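Local coordinates for putative secreted protein (Streptomyces coelicolor A3, PDB 2QF9) that is of unknown function but is probably a secreted, mainly helical protein of the DUF305 family in the ferritin clan, at residues V24-I29 / K102-L107; R40-D45 / E155-L160; A51-M56 / K144-G149; G94-A99 / L117-E122. All blocks are in the same frame, centred on the assembly; numbering follows the deposited sequence.

Overall arrangement
Four contacts, none with a direct hydrogen bond across, tie together the five helices of this chain. Interactions 1 to 3 are mainly side-chain packing, largely apolar; interaction 4 relies on backbone closeness and a bridging water. Interactions 2 and 3 join the same pair, helices 37-63 and 141-167, at places whose centres are 16 Å apart. Interactions 1 and 4 both involve helix 98-106 or its approach and share a patch where Met26 meets Leu119 and Met120. None is wholly buried: interaction 2 mixes buried Leu42 with exposed Leu160. Residues of interactions 1, 2 and 3 also reach the second subunit, whereas interaction 4 stays within its own chain.

Interaction 1 (V24-I29 / K102-L107); sequences VEMSYI and KKLGTL. With EDO (1,2-ethanediol), chain C.
Ile29 and Leu104 form the apolar heart of this contact, between two helix segments that run almost in the same direction, their axes 20° apart and 10.2 Å from each other at closest approach. The CG2 methyl of Ile29 lies 3.8 Å from Leu104 CG, the two side chains meeting at a slant, and the same methyl rests 3.7 Å from Gly105 CA, so that it touches backbone as well as side chain. Leu104 has CG anti to its own N (chi1 -180°), which sends CD2 between Ile29 and selenomethionine Met26. There it lies 4.0 Å from Met26 CG in the conformer described, one of two, crossing that chain at about a right angle.

The polar bonds lie within the segments or lead to other partners. Lys103 O is gripped twice by Thr106, through its N and through OG1, the latter 2.6 Å away on a lone pair in the carbonyl plane.

A bound 1,2-ethanediol, probably from the crystallisation liquor, meets the Tyr28 ring at its edge, with Tyr28 OH 2.6 Å from EDO O1. The diol also bonds Gln48 of both subunits and Tyr28 of the second subunit. A phenylalanine in place of Tyr28 would probably leave EDO O1 without this hydroxyl partner, the diol then being held by one bond fewer.

Tyr44 of the second subunit packs edge-to-face with Tyr28. Within the chain, helix 37-63 covers Val24 and Ser27, while helix 109-137 takes the far end of Met26, leaving helix 98-106 to lean on the flank of helix 8-31 through Leu104 and Met101.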
loop_
_atom_site.group_PDB
_atom_site.type_symbol
_atom_site.label_atom_id
_atom_site.label_comp_id
_atom_site.label_asym_id
_atom_site.label_seq_id
_atom_site.Cartn_x
_atom_site.Cartn_y
_atom_site.Cartn_z
ATOM N N VAL A 24 0.633 -3.280 8.048
ATOM C CA VAL A 24 0.436 -3.907 6.745
ATOM C C VAL A 24 0.884 -5.387 6.779
ATOM O O VAL A 24 0.138 -6.279 6.359
ATOM C CB VAL A 24 1.156 -3.097 5.618
ATOM C CG1 VAL A 24 1.028 -3.831 4.271
ATOM C CG2 VAL A 24 0.573 -1.661 5.560
ATOM N N GLU A 25 2.091 -5.640 7.283
ATOM C CA GLU A 25 2.631 -6.999 7.404
ATOM C C GLU A 25 1.720 -7.895 8.263
ATOM O O GLU A 25 1.416 -9.032 7.876
ATOM C CB GLU A 25 4.065 -6.948 7.965
ATOM C CG GLU A 25 4.698 -8.301 8.274
ATOM C CD GLU A 25 4.939 -9.197 7.041
ATOM O OE1 GLU A 25 4.571 -8.814 5.904
ATOM O OE2 GLU A 25 5.500 -10.306 7.235
HETATM N N MSE A 26 1.294 -7.393 9.427
HETATM C CA MSE A 26 0.355 -8.140 10.259
HETATM C C MSE A 26 -0.915 -8.520 9.505
HETATM O O MSE A 26 -1.438 -9.628 9.662
HETATM C CB MSE A 26 -0.029 -7.326 11.479
HETATM C CG MSE A 26 0.809 -7.608 12.664
HETATM SE SE MSE A 26 -0.253 -7.097 14.196
HETATM C CE MSE A 26 -0.469 -5.217 13.801
ATOM N N SER A 27 -1.417 -7.594 8.691
ATOM C CA SER A 27 -2.619 -7.810 7.873
ATOM C C SER A 27 -2.435 -8.894 6.816
ATOM O O SER A 27 -3.325 -9.741 6.630
ATOM C CB SER A 27 -3.100 -6.479 7.265
ATOM O OG SER A 27 -3.432 -5.590 8.342
ATOM N N TYR A 28 -1.275 -8.894 6.148
ATOM C CA TYR A 28 -0.939 -9.962 5.213
ATOM C C TYR A 28 -0.898 -11.318 5.915
ATOM O O TYR A 28 -1.399 -12.304 5.381
ATOM C CB TYR A 28 0.411 -9.703 4.525
ATOM C CG TYR A 28 0.230 -8.936 3.240
ATOM C CD1 TYR A 28 0.342 -7.534 3.209
ATOM C CD2 TYR A 28 -0.125 -9.606 2.059
ATOM C CE1 TYR A 28 0.144 -6.826 2.011
ATOM C CE2 TYR A 28 -0.321 -8.889 0.841
ATOM C CZ TYR A 28 -0.202 -7.513 0.843
ATOM O OH TYR A 28 -0.395 -6.813 -0.332
ATOM N N ILE A 29 -0.314 -11.352 7.112
ATOM C CA ILE A 29 -0.161 -12.607 7.841
ATOM C C ILE A 29 -1.529 -13.169 8.259
ATOM O O ILE A 29 -1.842 -14.339 7.965
ATOM C CB ILE A 29 0.780 -12.464 9.077
ATOM C CG1 ILE A 29 2.220 -12.112 8.643
ATOM C CG2 ILE A 29 0.785 -13.769 9.886
ATOM C CD1 ILE A 29 3.077 -11.615 9.822
ATOM N N LYS A 102 6.068 -13.681 14.842
ATOM C CA LYS A 102 6.256 -15.104 14.597
ATOM C C LYS A 102 5.052 -15.913 15.102
ATOM O O LYS A 102 4.540 -16.779 14.380
ATOM C CB LYS A 102 7.540 -15.598 15.260
ATOM C CG LYS A 102 7.762 -17.108 15.103
ATOM C CD LYS A 102 8.989 -17.582 15.876
ATOM C CE LYS A 102 9.323 -19.012 15.488
ATOM N NZ LYS A 102 8.323 -19.940 16.068
ATOM N N LYS A 103 4.605 -15.619 16.327
ATOM C CA LYS A 103 3.505 -16.353 16.939
ATOM C C LYS A 103 2.268 -16.231 16.064
ATOM O O LYS A 103 1.606 -17.230 15.783
ATOM C CB LYS A 103 3.213 -15.862 18.363
ATOM C CG LYS A 103 2.106 -16.627 19.041
ATOM C CD LYS A 103 1.923 -16.153 20.471
ATOM C CE LYS A 103 0.481 -16.345 20.937
ATOM N NZ LYS A 103 0.108 -17.768 21.109
ATOM N N LEU A 104 1.979 -15.011 15.605
ATOM C CA LEU A 104 0.804 -14.770 14.760
ATOM C C LEU A 104 0.773 -15.715 13.557
ATOM O O LEU A 104 -0.275 -16.294 13.229
ATOM C CB LEU A 104 0.762 -13.302 14.273
ATOM C CG LEU A 104 -0.426 -12.926 13.377
ATOM C CD1 LEU A 104 -1.758 -13.106 14.102
ATOM C CD2 LEU A 104 -0.266 -11.495 12.902
ATOM N N GLY A 105 1.938 -15.859 12.929
ATOM C CA GLY A 105 2.121 -16.699 11.762
ATOM C C GLY A 105 1.953 -18.186 12.011
ATOM O O GLY A 105 1.799 -18.946 11.043
ATOM N N THR A 106 1.986 -18.602 13.282
ATOM C CA THR A 106 1.808 -20.024 13.668
ATOM C C THR A 106 0.356 -20.385 14.016
ATOM O O THR A 106 0.011 -21.569 14.121
ATOM C CB THR A 106 2.679 -20.430 14.889
ATOM O OG1 THR A 106 2.164 -19.802 16.069
ATOM C CG2 THR A 106 4.172 -20.070 14.682
ATOM N N LEU A 107 -0.484 -19.369 14.233
ATOM C CA LEU A 107 -1.879 -19.583 14.641
ATOM C C LEU A 107 -2.824 -19.771 13.460
ATOM O O LEU A 107 -2.494 -19.396 12.329
ATOM C CB LEU A 107 -2.359 -18.415 15.505
ATOM C CG LEU A 107 -1.531 -18.200 16.778
ATOM C CD1 LEU A 107 -2.016 -16.962 17.525
ATOM C CD2 LEU A 107 -1.589 -19.426 17.668
HETATM C C1 EDO C . -0.792 -3.246 -0.653
HETATM O O1 EDO C . -0.018 -4.276 -0.057
HETATM C C2 EDO C . -1.572 -2.546 0.452
HETATM O O2 EDO C . -2.822 -3.194 0.615
#

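Interaction 2 (R40-D45 / E155-L160); sequences RRLAYD and ESEIRL
Leu42 reaches across to Leu160 with one methyl, CD1, which stops 4.2 Å from Leu160 CD2. Both leucines adopt the same shape, with CG anti to the backbone N (chi1 172° in Leu42, 175° in Leu160), which turns each side chain toward the facing helix, where one methyl of each meets the other. Leu42, on helix 37-63, thus meets helix 141-167 within the helical bundle, and Met161 and Leu164 continue the apolar seam. Leu42 CD1 also lies 4.4 Å from Glu157 CD, the carboxylate carbon of a nearly straight side chain. Glu157 OE1 is held elsewhere, by His124 NE2 on helix 109-137.

Beside this meeting point, Arg41 curls along its own helix. Its NE donates to Asp45 OD2 at 3.1 Å, on the syn side of the carboxylate but 31° out of its plane, while Arg41 NH2 pairs with Asp45 OD1 at 2.8 Å. Tyr44 CD2 sits over the centre of one guanidinium face, 3.8 Å above the plane, so the flat group is both paired and backed.

The chemistry is that of an apolar seam with charges at its margin. Glu157 OE2 and Asp45 OD2 are like charges 6.5 Å apart, yet His124 and Arg41 engage the two carboxylates separately, an arrangement likely to temper their repulsion.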
loop_
_atom_site.group_PDB
_atom_site.type_symbol
_atom_site.label_atom_id
_atom_site.label_comp_id
_atom_site.label_asym_id
_atom_site.label_seq_id
_atom_site.Cartn_x
_atom_site.Cartn_y
_atom_site.Cartn_z
ATOM N N ARG A 40 -10.758 -10.815 7.887
ATOM C CA ARG A 40 -10.073 -10.620 6.598
ATOM C C ARG A 40 -10.376 -9.259 5.976
ATOM O O ARG A 40 -9.456 -8.627 5.418
ATOM C CB ARG A 40 -10.386 -11.754 5.610
ATOM C CG ARG A 40 -9.610 -13.042 5.925
ATOM C CD ARG A 40 -10.022 -14.208 5.045
ATOM N NE ARG A 40 -10.223 -13.856 3.631
ATOM C CZ ARG A 40 -9.253 -13.816 2.720
ATOM N NH1 ARG A 40 -7.996 -14.101 3.043
ATOM N NH2 ARG A 40 -9.540 -13.503 1.479
ATOM N N ARG A 41 -11.631 -8.804 6.096
ATOM C CA ARG A 41 -12.029 -7.499 5.534
ATOM C C ARG A 41 -11.353 -6.372 6.309
ATOM O O ARG A 41 -10.846 -5.422 5.707
ATOM C CB ARG A 41 -13.550 -7.295 5.509
ATOM C CG ARG A 41 -13.966 -5.912 5.019
ATOM C CD ARG A 41 -13.615 -5.696 3.550
ATOM N NE ARG A 41 -13.511 -4.277 3.189
ATOM C CZ ARG A 41 -13.513 -3.792 1.943
ATOM N NH1 ARG A 41 -13.645 -4.597 0.886
ATOM N NH2 ARG A 41 -13.389 -2.484 1.750
ATOM N N LEU A 42 -11.353 -6.474 7.642
ATOM C CA LEU A 42 -10.699 -5.462 8.459
ATOM C C LEU A 42 -9.215 -5.377 8.093
ATOM O O LEU A 42 -8.677 -4.264 7.881
ATOM C CB LEU A 42 -10.863 -5.786 9.946
ATOM C CG LEU A 42 -10.061 -4.917 10.927
ATOM C CD1 LEU A 42 -10.437 -3.407 10.819
ATOM C CD2 LEU A 42 -10.198 -5.475 12.351
ATOM N N ALA A 43 -8.563 -6.545 8.012
ATOM C CA ALA A 43 -7.130 -6.609 7.689
ATOM C C ALA A 43 -6.859 -5.981 6.317
ATOM O O ALA A 43 -5.905 -5.239 6.147
ATOM C CB ALA A 43 -6.629 -8.055 7.747
ATOM N N TYR A 44 -7.741 -6.231 5.359
ATOM C CA TYR A 44 -7.602 -5.637 4.023
ATOM C C TYR A 44 -7.713 -4.105 4.107
ATOM O O TYR A 44 -6.896 -3.387 3.527
ATOM C CB TYR A 44 -8.668 -6.222 3.088
ATOM C CG TYR A 44 -8.797 -5.542 1.753
ATOM C CD1 TYR A 44 -7.985 -5.910 0.677
ATOM C CD2 TYR A 44 -9.752 -4.541 1.552
ATOM C CE1 TYR A 44 -8.116 -5.287 -0.565
ATOM C CE2 TYR A 44 -9.887 -3.910 0.315
ATOM C CZ TYR A 44 -9.065 -4.299 -0.732
ATOM O OH TYR A 44 -9.199 -3.684 -1.964
ATOM N N ASP A 45 -8.729 -3.616 4.820
ATOM C CA ASP A 45 -8.916 -2.167 4.999
ATOM C C ASP A 45 -7.737 -1.473 5.697
ATOM O O ASP A 45 -7.270 -0.422 5.258
ATOM C CB ASP A 45 -10.229 -1.867 5.720
ATOM C CG ASP A 45 -11.463 -2.185 4.847
ATOM O OD1 ASP A 45 -11.344 -2.233 3.612
ATOM O OD2 ASP A 45 -12.555 -2.366 5.403
ATOM N N GLU A 155 -8.918 5.148 16.675
ATOM C CA GLU A 155 -9.824 5.048 17.839
ATOM C C GLU A 155 -11.142 4.332 17.477
ATOM O O GLU A 155 -11.586 3.460 18.218
ATOM C CB GLU A 155 -10.056 6.415 18.480
ATOM C CG GLU A 155 -8.885 6.888 19.300
ATOM C CD GLU A 155 -9.123 8.237 19.975
ATOM O OE1 GLU A 155 -10.053 8.985 19.576
ATOM O OE2 GLU A 155 -8.344 8.544 20.895
ATOM N N SER A 156 -11.704 4.637 16.299
ATOM C CA SER A 156 -12.887 3.943 15.783
ATOM C C SER A 156 -12.600 2.449 15.594
ATOM O O SER A 156 -13.399 1.608 15.986
ATOM C CB SER A 156 -13.368 4.564 14.463
ATOM O OG SER A 156 -14.428 3.806 13.882
ATOM N N GLU A 157 -11.438 2.129 15.031
ATOM C CA GLU A 157 -11.075 0.720 14.808
ATOM C C GLU A 157 -10.821 -0.036 16.120
ATOM O O GLU A 157 -11.150 -1.226 16.214
ATOM C CB GLU A 157 -9.898 0.602 13.834
ATOM C CG GLU A 157 -10.387 0.771 12.391
ATOM C CD GLU A 157 -9.278 0.789 11.354
ATOM O OE1 GLU A 157 -8.093 0.637 11.712
ATOM O OE2 GLU A 157 -9.615 0.978 10.161
ATOM N N ILE A 158 -10.275 0.642 17.130
ATOM C CA ILE A 158 -10.109 -0.004 18.453
ATOM C C ILE A 158 -11.487 -0.427 19.006
ATOM O O ILE A 158 -11.655 -1.553 19.483
ATOM C CB ILE A 158 -9.373 0.915 19.456
ATOM C CG1 ILE A 158 -7.889 1.046 19.064
ATOM C CG2 ILE A 158 -9.483 0.358 20.917
ATOM C CD1 ILE A 158 -7.163 2.259 19.728
ATOM N N ARG A 159 -12.471 0.469 18.911
ATOM C CA ARG A 159 -13.836 0.151 19.375
ATOM C C ARG A 159 -14.432 -1.033 18.603
ATOM O O ARG A 159 -15.030 -1.948 19.202
ATOM C CB ARG A 159 -14.749 1.391 19.310
ATOM C CG ARG A 159 -14.286 2.559 20.188
ATOM C CD ARG A 159 -15.338 3.706 20.234
ATOM N NE ARG A 159 -15.538 4.342 18.930
ATOM C CZ ARG A 159 -14.906 5.442 18.510
ATOM N NH1 ARG A 159 -14.029 6.055 19.292
ATOM N NH2 ARG A 159 -15.153 5.933 17.298
ATOM N N LEU A 160 -14.250 -1.035 17.280
ATOM C CA LEU A 160 -14.700 -2.156 16.451
ATOM C C LEU A 160 -14.022 -3.478 16.867
ATOM O O LEU A 160 -14.699 -4.520 17.025
ATOM C CB LEU A 160 -14.433 -1.879 14.970
ATOM C CG LEU A 160 -14.758 -3.058 14.035
ATOM C CD1 LEU A 160 -16.268 -3.369 14.016
ATOM C CD2 LEU A 160 -14.230 -2.819 12.619
#

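Interaction 3 (A51-M56 / K144-G149); sequences ANQRGM and KRLARG
Leu146 meets Met56 and Gln53 from the facing helix, and it is the residue of 144-149 that makes this contact. Its CG stands anti to the backbone N (chi1 -164°), and the CD1 methyl comes within 3.9 Å of SE of selenomethionine Met56, the two side chains meeting at a slant. Met56 is extended beyond CG, which is what carries its selenium out to the leucine. The same CD1 touches Gln53 NE2 at 4.2 Å, a van der Waals contact with the amide end; the other end of that amide, OE1, is hydrogen-bonded to His20 NE2 on helix 8-31. The nearest CA atoms, those of Gln53 and Leu146, remain 8.2 Å apart, so side chains alone bridge the helices.

One residue on, Ala147 turns to a different neighbour and packs against Cys134 and Val135 of helix 109-137. Cys134 is joined to Cys138 by a disulfide. At the end of the segment, Gly149 O accepts a hydrogen bond from Ser153 OG, one turn on in the same helix.

Segment 51-56 of helix 37-63 also lies at the subunit interface, with Met56 packing on Gly55 of the second subunit. Helices 37-63 and 141-167 run antiparallel, and with helices 8-31 and 109-137 they make a four-helix bundle in which a long connection, carrying helix 98-106, links helix 37-63 to helix 109-137, consistent with the ferritin clan.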
loop_
_atom_site.group_PDB
_atom_site.type_symbol
_atom_site.label_atom_id
_atom_site.label_comp_id
_atom_site.label_asym_id
_atom_site.label_seq_id
_atom_site.Cartn_x
_atom_site.Cartn_y
_atom_site.Cartn_z
ATOM N N ALA A 51 -0.843 1.301 4.066
ATOM C CA ALA A 51 0.120 1.325 2.967
ATOM C C ALA A 51 0.014 2.646 2.221
ATOM O O ALA A 51 1.026 3.217 1.813
ATOM C CB ALA A 51 -0.117 0.153 1.997
ATOM N N ASN A 52 -1.216 3.119 2.019
ATOM C CA ASN A 52 -1.424 4.367 1.274
ATOM C C ASN A 52 -0.819 5.541 2.048
ATOM O O ASN A 52 -0.042 6.352 1.498
ATOM C CB ASN A 52 -2.905 4.617 1.005
ATOM C CG ASN A 52 -3.132 5.850 0.159
ATOM O OD1 ASN A 52 -2.632 5.943 -0.971
ATOM N ND2 ASN A 52 -3.867 6.805 0.697
ATOM N N GLN A 53 -1.146 5.626 3.341
ATOM C CA GLN A 53 -0.590 6.687 4.186
ATOM C C GLN A 53 0.943 6.610 4.297
ATOM O O GLN A 53 1.629 7.649 4.318
ATOM C CB GLN A 53 -1.232 6.661 5.565
ATOM C CG GLN A 53 -2.723 6.955 5.534
ATOM C CD GLN A 53 -3.376 6.839 6.900
ATOM O OE1 GLN A 53 -2.782 6.315 7.839
ATOM N NE2 GLN A 53 -4.613 7.319 7.012
ATOM N N ARG A 54 1.476 5.386 4.376
ATOM C CA ARG A 54 2.918 5.212 4.337
ATOM C C ARG A 54 3.520 5.806 3.054
ATOM O O ARG A 54 4.517 6.540 3.129
ATOM C CB ARG A 54 3.295 3.744 4.504
ATOM C CG ARG A 54 4.782 3.515 4.459
ATOM C CD ARG A 54 5.129 2.087 4.836
ATOM N NE ARG A 54 6.567 1.836 4.701
ATOM C CZ ARG A 54 7.142 1.414 3.579
ATOM N NH1 ARG A 54 6.426 1.252 2.465
ATOM N NH2 ARG A 54 8.447 1.183 3.559
ATOM N N GLY A 55 2.925 5.492 1.896
ATOM C CA GLY A 55 3.358 6.093 0.626
ATOM C C GLY A 55 3.300 7.618 0.647
ATOM O O GLY A 55 4.216 8.275 0.151
HETATM N N MSE A 56 2.230 8.191 1.209
HETATM C CA MSE A 56 2.120 9.659 1.315
HETATM C C MSE A 56 3.313 10.241 2.079
HETATM O O MSE A 56 3.993 11.156 1.601
HETATM C CB MSE A 56 0.798 10.082 1.987
HETATM C CG MSE A 56 -0.448 9.794 1.161
HETATM SE SE MSE A 56 -1.996 10.098 2.318
HETATM C CE MSE A 56 -3.475 10.000 1.072
ATOM N N LYS A 144 -0.307 17.364 9.527
ATOM C CA LYS A 144 -1.126 17.562 10.736
ATOM C C LYS A 144 -2.531 16.968 10.561
ATOM O O LYS A 144 -3.032 16.255 11.440
ATOM C CB LYS A 144 -1.228 19.054 11.082
ATOM C CG LYS A 144 0.046 19.638 11.666
ATOM C CD LYS A 144 -0.102 21.135 11.935
ATOM C CE LYS A 144 -0.831 21.432 13.248
ATOM N NZ LYS A 144 -1.265 22.882 13.309
ATOM N N ARG A 145 -3.159 17.253 9.420
ATOM C CA ARG A 145 -4.503 16.775 9.150
ATOM C C ARG A 145 -4.529 15.265 9.011
ATOM O O ARG A 145 -5.477 14.616 9.467
ATOM C CB ARG A 145 -5.086 17.442 7.911
ATOM C CG ARG A 145 -5.323 18.937 8.122
ATOM C CD ARG A 145 -6.231 19.543 7.067
ATOM N NE ARG A 145 -5.723 19.337 5.714
ATOM C CZ ARG A 145 -4.902 20.169 5.071
ATOM N NH1 ARG A 145 -4.476 21.290 5.649
ATOM N NH2 ARG A 145 -4.514 19.875 3.837
ATOM N N LEU A 146 -3.482 14.715 8.390
ATOM C CA LEU A 146 -3.367 13.267 8.261
ATOM C C LEU A 146 -3.305 12.619 9.634
ATOM O O LEU A 146 -4.026 11.641 9.898
ATOM C CB LEU A 146 -2.148 12.855 7.418
ATOM C CG LEU A 146 -2.193 11.377 6.930
ATOM C CD1 LEU A 146 -3.272 11.142 5.873
ATOM C CD2 LEU A 146 -0.842 10.986 6.355
ATOM N N ALA A 147 -2.462 13.182 10.499
ATOM C CA ALA A 147 -2.299 12.705 11.876
ATOM C C ALA A 147 -3.633 12.769 12.653
ATOM O O ALA A 147 -4.020 11.814 13.325
ATOM C CB ALA A 147 -1.196 13.504 12.580
ATOM N N ARG A 148 -4.337 13.894 12.530
ATOM C CA ARG A 148 -5.639 14.082 13.191
ATOM C C ARG A 148 -6.661 13.023 12.731
ATOM O O ARG A 148 -7.486 12.545 13.523
ATOM C CB ARG A 148 -6.140 15.509 12.925
ATOM C CG ARG A 148 -7.122 16.082 13.950
ATOM C CD ARG A 148 -6.782 17.552 14.277
ATOM N NE ARG A 148 -6.261 18.294 13.124
ATOM C CZ ARG A 148 -5.440 19.338 13.202
ATOM N NH1 ARG A 148 -5.026 19.781 14.383
ATOM N NH2 ARG A 148 -5.028 19.939 12.093
ATOM N N GLY A 149 -6.586 12.648 11.454
ATOM C CA GLY A 149 -7.465 11.623 10.872
ATOM C C GLY A 149 -7.127 10.236 11.377
ATOM O O GLY A 149 -8.025 9.411 11.581
#

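Interaction 4 (G94-A99 / L117-E122); sequences GMATDA and LQLMTE
Gly94 brings its backbone against Glu122, their CA atoms 5.0 Å apart, where a loop leading into helix 98-106 runs beside a long helix of the bundle. The loop ends in a capping box: Thr97 is the N-cap, its OG1 capping a backbone N of the new helix, while Glu100 OE1 binds Thr97 N in return. With phi at 79°, Gly94 has a conformation few other residues adopt readily, and its CA lies 3.3 Å from Glu122 O. A beta carbon would collide with that oxygen. Two residues later the two segments draw apart, Ala96 CA standing 6.7 Å from Leu119 CA.

No direct hydrogen bond joins the segments. Instead a water donates to Gly94 O and to Leu119 O, at 2.9 Å from each, stitching the loop to a carbonyl on the helix flank.

Side-chain contact is slight. Ala96 CB meets Leu119 CD2 at 4.4 Å, and Glu122, in the conformer described (one of two), has CG anti to the backbone N (chi1 -179°), which lays CG alongside Gly94 CA. The loop is also anchored to helix 8-31, where Gln22 OE1 accepts from Ala96 N, and Met26 of that helix packs on Leu119 and Met120. Farther round helix 109-137, Leu117 O accepts two bonds from Thr121, the hydroxyl OG1 at 2.8 Å and the backbone N at 3.0 Å, reaching it from opposite faces of the carbonyl plane.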
loop_
_atom_site.group_PDB
_atom_site.type_symbol
_atom_site.label_atom_id
_atom_site.label_comp_id
_atom_site.label_asym_id
_atom_site.label_seq_id
_atom_site.Cartn_x
_atom_site.Cartn_y
_atom_site.Cartn_z
ATOM N N GLY A 94 3.377 0.627 20.860
ATOM C CA GLY A 94 2.446 -0.289 20.193
ATOM C C GLY A 94 3.037 -1.241 19.165
ATOM O O GLY A 94 2.321 -2.122 18.660
HETATM N N MSE A 95 4.332 -1.082 18.855
HETATM C CA MSE A 95 5.007 -1.997 17.919
HETATM C C MSE A 95 4.988 -3.419 18.458
HETATM O O MSE A 95 5.232 -3.648 19.655
HETATM C CB MSE A 95 6.469 -1.607 17.651
HETATM C CG MSE A 95 6.661 -0.365 16.848
HETATM SE SE MSE A 95 6.123 -0.681 15.004
HETATM C CE MSE A 95 7.482 -1.831 14.322
ATOM N N ALA A 96 4.684 -4.375 17.588
ATOM C CA ALA A 96 4.748 -5.796 17.971
ATOM C C ALA A 96 6.199 -6.280 17.972
ATOM O O ALA A 96 7.027 -5.826 17.182
ATOM C CB ALA A 96 3.882 -6.664 17.028
ATOM N N THR A 97 6.520 -7.191 18.888
ATOM C CA THR A 97 7.870 -7.764 18.895
ATOM C C THR A 97 8.015 -8.818 17.786
ATOM O O THR A 97 7.023 -9.368 17.279
ATOM C CB THR A 97 8.158 -8.456 20.234
ATOM O OG1 THR A 97 7.360 -9.654 20.308
ATOM C CG2 THR A 97 7.839 -7.510 21.391
ATOM N N ASP A 98 9.265 -9.126 17.430
ATOM C CA ASP A 98 9.523 -10.198 16.476
ATOM C C ASP A 98 8.860 -11.502 16.897
ATOM O O ASP A 98 8.339 -12.231 16.050
ATOM C CB ASP A 98 11.029 -10.403 16.285
ATOM C CG ASP A 98 11.696 -9.229 15.574
ATOM O OD1 ASP A 98 11.020 -8.532 14.783
ATOM O OD2 ASP A 98 12.892 -8.994 15.826
ATOM N N ALA A 99 8.877 -11.793 18.205
ATOM C CA ALA A 99 8.292 -13.048 18.718
ATOM C C ALA A 99 6.765 -13.060 18.538
ATOM O O ALA A 99 6.164 -14.100 18.261
ATOM C CB ALA A 99 8.658 -13.258 20.204
ATOM N N LEU A 117 -6.262 -9.313 16.428
ATOM C CA LEU A 117 -7.047 -8.246 17.032
ATOM C C LEU A 117 -6.384 -7.672 18.286
ATOM O O LEU A 117 -6.431 -6.475 18.516
ATOM C CB LEU A 117 -8.471 -8.718 17.317
ATOM C CG LEU A 117 -9.304 -9.003 16.057
ATOM C CD1 LEU A 117 -10.501 -9.851 16.449
ATOM C CD2 LEU A 117 -9.732 -7.710 15.333
ATOM N N GLN A 118 -5.759 -8.533 19.081
ATOM C CA GLN A 118 -5.053 -8.074 20.289
ATOM C C GLN A 118 -3.811 -7.257 19.927
ATOM O O GLN A 118 -3.607 -6.154 20.463
ATOM C CB GLN A 118 -4.673 -9.267 21.145
ATOM C CG GLN A 118 -5.885 -9.885 21.851
ATOM C CD GLN A 118 -5.552 -11.230 22.490
ATOM O OE1 GLN A 118 -4.631 -11.917 22.069
ATOM N NE2 GLN A 118 -6.320 -11.609 23.509
ATOM N N LEU A 119 -3.001 -7.795 19.012
ATOM C CA LEU A 119 -1.811 -7.074 18.549
ATOM C C LEU A 119 -2.166 -5.743 17.890
ATOM O O LEU A 119 -1.514 -4.727 18.138
ATOM C CB LEU A 119 -1.001 -7.904 17.570
ATOM C CG LEU A 119 -0.273 -9.143 18.092
ATOM C CD1 LEU A 119 0.386 -9.883 16.925
ATOM C CD2 LEU A 119 0.768 -8.799 19.192
HETATM N N MSE A 120 -3.206 -5.732 17.063
HETATM C CA MSE A 120 -3.550 -4.520 16.330
HETATM C C MSE A 120 -4.167 -3.474 17.279
HETATM O O MSE A 120 -3.984 -2.271 17.090
HETATM C CB MSE A 120 -4.474 -4.844 15.154
HETATM C CG MSE A 120 -4.702 -3.676 14.214
HETATM SE SE MSE A 120 -3.074 -3.041 13.301
HETATM C CE MSE A 120 -3.022 -4.370 11.872
ATOM N N THR A 121 -4.886 -3.933 18.301
ATOM C CA THR A 121 -5.418 -3.006 19.295
ATOM C C THR A 121 -4.258 -2.234 19.960
ATOM O O THR A 121 -4.259 -0.981 20.031
ATOM C CB THR A 121 -6.339 -3.724 20.333
ATOM O OG1 THR A 121 -7.538 -4.148 19.675
ATOM C CG2 THR A 121 -6.704 -2.793 21.491
ATOM N N GLU A 122 -3.243 -2.976 20.390
ATOM C CA GLU A 122 -2.066 -2.362 20.992
ATOM C C GLU A 122 -1.335 -1.457 19.991
ATOM O O GLU A 122 -0.879 -0.357 20.334
ATOM C CB GLU A 122 -1.148 -3.449 21.533
ATOM C CG GLU A 122 0.113 -2.943 22.204
ATOM C CD GLU A 122 -0.129 -2.054 23.419
ATOM O OE1 GLU A 122 -1.290 -1.880 23.879
ATOM O OE2 GLU A 122 0.874 -1.517 23.916
HETATM O O HOH W 1 1.278 -4.773 18.794
#